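Long-range contact in Lmaj004144AAA protein (Leishmania major, PDB 1Y63), which probably acts as a broad-specificity nucleoside monophosphate kinase of the adenylate kinase 6 type, with an additional ATPase activity linked to maturation of the small ribosomal subunit: residues P19-T24 with E112-R117. Sequence-based numbering, arbitrary orientation.
With MN (manganese (II) ion), chain B; ADP (adenosine-5'-diphosphate), chain Q.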
ATOM      1  N   PRO A  19       6.313   5.886  -3.377  1.00 18.21           N
ATOM      2  CA  PRO A  19       7.023   5.016  -4.305  1.00 16.88           C
ATOM      3  C   PRO A  19       8.489   4.802  -3.871  1.00 17.81           C
ATOM      4  O   PRO A  19       9.193   5.755  -3.517  1.00 18.48           O
ATOM      5  CB  PRO A  19       6.929   5.790  -5.622  1.00 18.17           C
ATOM      6  CG  PRO A  19       5.620   6.500  -5.517  1.00 19.46           C
ATOM      7  CD  PRO A  19       5.564   6.946  -4.094  1.00 20.58           C
ATOM      8  N   GLY A  20       8.895   3.544  -3.880  1.00 18.30           N
ATOM      9  CA  GLY A  20      10.239   3.119  -3.553  1.00 17.86           C
ATOM     10  C   GLY A  20      10.421   2.685  -2.095  1.00 19.24           C
ATOM     11  O   GLY A  20      11.510   2.193  -1.757  1.00 19.89           O
ATOM     12  N   THR A  21       9.415   2.858  -1.235  1.00 19.04           N
ATOM     13  CA  THR A  21       9.524   2.465   0.174  1.00 17.56           C
ATOM     14  C   THR A  21       9.472   0.962   0.469  1.00 19.46           C
ATOM     15  O   THR A  21       9.807   0.531   1.582  1.00 19.42           O
ATOM     16  CB  THR A  21       8.474   3.187   1.064  1.00 18.35           C
ATOM     17  OG1 THR A  21       7.155   2.978   0.526  1.00 18.98           O
ATOM     18  CG2 THR A  21       8.801   4.675   1.121  1.00 20.47           C
ATOM     19  N   GLY A  22       9.012   0.182  -0.501  1.00 18.24           N
ATOM     20  CA  GLY A  22       9.004  -1.277  -0.386  1.00 19.06           C
ATOM     21  C   GLY A  22       7.669  -1.954  -0.343  1.00 18.66           C
ATOM     22  O   GLY A  22       7.585  -3.090   0.137  1.00 18.06           O
ATOM     23  N   LYS A  23       6.622  -1.279  -0.821  1.00 17.16           N
ATOM     24  CA  LYS A  23       5.238  -1.805  -0.701  1.00 16.40           C
ATOM     25  C   LYS A  23       5.044  -3.134  -1.390  1.00 16.75           C
ATOM     26  O   LYS A  23       4.547  -4.095  -0.804  1.00 16.94           O
ATOM     27  CB  LYS A  23       4.226  -0.793  -1.234  1.00 17.89           C
ATOM     28  CG  LYS A  23       4.240   0.567  -0.593  1.00 18.96           C
ATOM     29  CD  LYS A  23       3.241   1.483  -1.258  1.00 17.93           C
ATOM     30  CE  LYS A  23       3.560   1.800  -2.689  1.00 17.31           C
ATOM     31  NZ  LYS A  23       4.845   2.574  -2.799  1.00 16.88           N
ATOM     32  N   THR A  24       5.451  -3.200  -2.655  1.00 17.08           N
ATOM     33  CA  THR A  24       5.259  -4.410  -3.437  1.00 16.85           C
ATOM     34  C   THR A  24       6.090  -5.551  -2.882  1.00 16.14           C
ATOM     35  O   THR A  24       5.594  -6.703  -2.767  1.00 17.71           O
ATOM     36  CB  THR A  24       5.559  -4.136  -4.925  1.00 18.55           C
ATOM     37  OG1 THR A  24       4.669  -3.118  -5.403  1.00 19.22           O
ATOM     38  CG2 THR A  24       5.379  -5.434  -5.752  1.00 21.69           C
ATOM     39  N   GLU A 112      18.600   8.610   1.948  1.00 23.64           N
ATOM     40  CA  GLU A 112      19.694   7.974   1.210  1.00 24.30           C
ATOM     41  C   GLU A 112      19.317   6.634   0.576  1.00 25.14           C
ATOM     42  O   GLU A 112      19.656   6.346  -0.586  1.00 22.60           O
ATOM     43  CB  GLU A 112      20.921   7.765   2.106  1.00 27.62           C
ATOM     44  CG  GLU A 112      21.679   9.023   2.416  0.50 30.00           C
ATOM     45  CD  GLU A 112      22.508   8.893   3.681  0.10 28.40           C
ATOM     46  OE1 GLU A 112      23.200   7.866   3.839  0.10 27.84           O
ATOM     47  OE2 GLU A 112      22.459   9.817   4.519  0.10 28.83           O
ATOM     48  N   VAL A 113      18.604   5.815   1.339  1.00 21.97           N
ATOM     49  CA  VAL A 113      18.186   4.491   0.852  1.00 21.97           C
ATOM     50  C   VAL A 113      17.153   4.658  -0.249  1.00 20.47           C
ATOM     51  O   VAL A 113      17.214   3.993  -1.265  1.00 20.34           O
ATOM     52  CB  VAL A 113      17.673   3.618   2.024  1.00 22.92           C
ATOM     53  CG1 VAL A 113      17.107   2.286   1.539  1.00 27.20           C
ATOM     54  CG2 VAL A 113      18.803   3.352   3.008  1.00 26.32           C
ATOM     55  N   LEU A 114      16.206   5.567  -0.041  1.00 19.74           N
ATOM     56  CA  LEU A 114      15.138   5.791  -1.019  1.00 17.70           C
ATOM     57  C   LEU A 114      15.672   6.296  -2.344  1.00 19.40           C
ATOM     58  O   LEU A 114      15.271   5.843  -3.429  1.00 19.45           O
ATOM     59  CB  LEU A 114      14.110   6.755  -0.454  1.00 17.92           C
ATOM     60  CG  LEU A 114      12.869   6.953  -1.316  1.00 19.10           C
ATOM     61  CD1 LEU A 114      12.141   5.626  -1.468  1.00 21.02           C
ATOM     62  CD2 LEU A 114      11.920   7.997  -0.715  1.00 21.10           C
ATOM     63  N   PHE A 115      16.565   7.267  -2.266  1.00 18.94           N
ATOM     64  CA  PHE A 115      17.171   7.819  -3.484  1.00 18.75           C
ATOM     65  C   PHE A 115      17.817   6.721  -4.331  1.00 16.87           C
ATOM     66  O   PHE A 115      17.684   6.702  -5.559  1.00 19.16           O
ATOM     67  CB  PHE A 115      18.189   8.881  -3.092  1.00 17.01           C
ATOM     68  CG  PHE A 115      18.714   9.687  -4.255  1.00 16.95           C
ATOM     69  CD1 PHE A 115      18.050  10.826  -4.700  1.00 18.10           C
ATOM     70  CD2 PHE A 115      19.875   9.290  -4.911  1.00 16.46           C
ATOM     71  CE1 PHE A 115      18.548  11.565  -5.765  1.00 18.35           C
ATOM     72  CE2 PHE A 115      20.383  10.030  -5.975  1.00 18.34           C
ATOM     73  CZ  PHE A 115      19.702  11.162  -6.407  1.00 16.74           C
ATOM     74  N   GLU A 116      18.524   5.808  -3.675  1.00 19.79           N
ATOM     75  CA  GLU A 116      19.200   4.730  -4.396  1.00 20.77           C
ATOM     76  C   GLU A 116      18.206   3.772  -5.035  1.00 20.80           C
ATOM     77  O   GLU A 116      18.365   3.360  -6.180  1.00 21.22           O
ATOM     78  CB  GLU A 116      20.178   4.015  -3.458  1.00 22.63           C
ATOM     79  CG  GLU A 116      21.332   4.898  -3.019  0.50 20.99           C
ATOM     80  CD  GLU A 116      22.162   4.321  -1.867  0.50 31.68           C
ATOM     81  OE1 GLU A 116      21.705   3.374  -1.187  0.50 38.84           O
ATOM     82  OE2 GLU A 116      23.282   4.838  -1.636  0.50 35.93           O
ATOM     83  N   ARG A 117      17.152   3.421  -4.299  1.00 20.10           N
ATOM     84  CA  ARG A 117      16.120   2.558  -4.844  1.00 20.54           C
ATOM     85  C   ARG A 117      15.467   3.157  -6.076  1.00 22.34           C
ATOM     86  O   ARG A 117      15.202   2.478  -7.054  1.00 23.11           O
ATOM     87  CB  ARG A 117      15.047   2.296  -3.795  1.00 20.94           C
ATOM     88  CG  ARG A 117      15.502   1.435  -2.664  1.00 18.96           C
ATOM     89  CD  ARG A 117      14.381   1.228  -1.684  1.00 19.69           C
ATOM     90  NE  ARG A 117      14.828   0.477  -0.493  1.00 18.76           N
ATOM     91  CZ  ARG A 117      14.038   0.227   0.550  1.00 20.43           C
ATOM     92  NH1 ARG A 117      12.778   0.666   0.575  1.00 20.54           N
ATOM     93  NH2 ARG A 117      14.521  -0.396   1.610  1.00 19.58           N
TER
HETATM   94 MN    MN B 302       5.262  -1.215  -6.157  1.00 12.94          MN
HETATM   95  PB  ADP Q 301       7.356   0.199  -3.988  1.00 13.55           P
HETATM   96  O1B ADP Q 301       7.578   1.255  -5.053  1.00 13.55           O
HETATM   97  O2B ADP Q 301       6.989   0.847  -2.670  1.00 12.35           O
HETATM   98  O3B ADP Q 301       6.415  -0.926  -4.409  1.00 12.14           O
HETATM   99  PA  ADP Q 301       9.359  -1.901  -4.120  1.00 13.99           P
HETATM  100  O1A ADP Q 301       8.762  -3.027  -3.303  1.00 13.62           O
HETATM  101  O2A ADP Q 301       9.206  -2.015  -5.636  1.00 14.81           O
HETATM  102  O3A ADP Q 301       8.807  -0.486  -3.650  1.00 11.85           O
HETATM  103  O5' ADP Q 301      10.913  -1.737  -3.760  0.50 13.90           O
HETATM  104  C5' ADP Q 301      11.820  -1.335  -4.777  0.50 13.24           C
HETATM  105  C4' ADP Q 301      13.116  -2.048  -4.478  0.50 10.71           C
HETATM  106  O4' ADP Q 301      13.568  -1.686  -3.176  0.50 15.75           O
HETATM  107  C3' ADP Q 301      12.996  -3.562  -4.437  0.50 12.86           C
HETATM  108  O3' ADP Q 301      13.035  -4.168  -5.726  0.50 14.69           O
HETATM  109  C2' ADP Q 301      14.179  -3.929  -3.585  0.50 16.61           C
HETATM  110  O2' ADP Q 301      15.386  -3.810  -4.330  0.50 18.42           O
HETATM  111  C1' ADP Q 301      14.213  -2.809  -2.580  0.50 15.72           C
HETATM  112  N9  ADP Q 301      13.549  -3.038  -1.284  1.00 16.44           N
HETATM  113  C8  ADP Q 301      12.219  -2.956  -0.952  1.00 17.22           C
HETATM  114  N7  ADP Q 301      12.036  -3.167   0.370  1.00 16.98           N
HETATM  115  C5  ADP Q 301      13.289  -3.369   0.905  1.00 14.15           C
HETATM  116  C6  ADP Q 301      13.785  -3.636   2.246  1.00 20.07           C
HETATM  117  N6  ADP Q 301      12.935  -3.708   3.288  1.00 18.05           N
HETATM  118  N1  ADP Q 301      15.122  -3.778   2.376  1.00 16.09           N
HETATM  119  C2  ADP Q 301      15.955  -3.680   1.306  1.00 18.29           C
HETATM  120  N3  ADP Q 301      15.596  -3.435   0.032  1.00 16.17           N
HETATM  121  C4  ADP Q 301      14.261  -3.281  -0.194  1.00 15.76           C
HETATM  122  O   HOH W   1       4.143  -1.517  -8.040  1.00 17.53           O
HETATM  123  O   HOH W   2       3.475  -0.455  -5.252  1.00 15.48           O
HETATM  124  O   HOH W   3       5.836   0.820  -6.902  1.00 17.30           O
HETATM  125  O   HOH W   4       6.997  -2.138  -7.158  1.00 16.23           O
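R117 of helix 111-120 reaches the phosphate-binding loop at G20 and T21, passing alongside the ribose and across one face of the adenine of ADP. Its CB lies 4.1 Å from G20 O. The chain then runs extended from CG to NE: CG faces the ribose O4', and CD touches both that oxygen and G20 O, the two contacts roughly at right angles, with G20 O the closer at 3.0 Å. NE and CZ continue along the adenine face near C4, which stands 3.3 Å above the guanidinium plane and offset toward its rim, the two planes tilted modestly from parallel. At the tip the two amino groups divide their work. NH1 gives G20 O a nearly straight hydrogen bond (3.1 Å, 175°) that lies in the guanidinium plane and meets a lone pair of the carbonyl. NH2, over C5 and C6 on that face, bonds to N158 O, so the plate is held at two corners and its rotation is fixed.

One turn earlier, L114, its CG anti to the backbone N (chi1 -174°), brings CD1 to 3.5 Å from G20 C, a methyl against the bare peptide of a residue whose backbone angles call for glycine. The same loop turns its amides inward: G20 N bonds O1B of ADP, while the amide and bent side chain of K23 both hold O2B, NZ at 2.8 Å. T24 OG1 and O3B share the manganese, whose other four ligands are waters. This is the Walker A P-loop, as in adenylate kinases, with an arginine from helix 111-120 against one adenine face, consistent with a nucleoside monophosphate kinase.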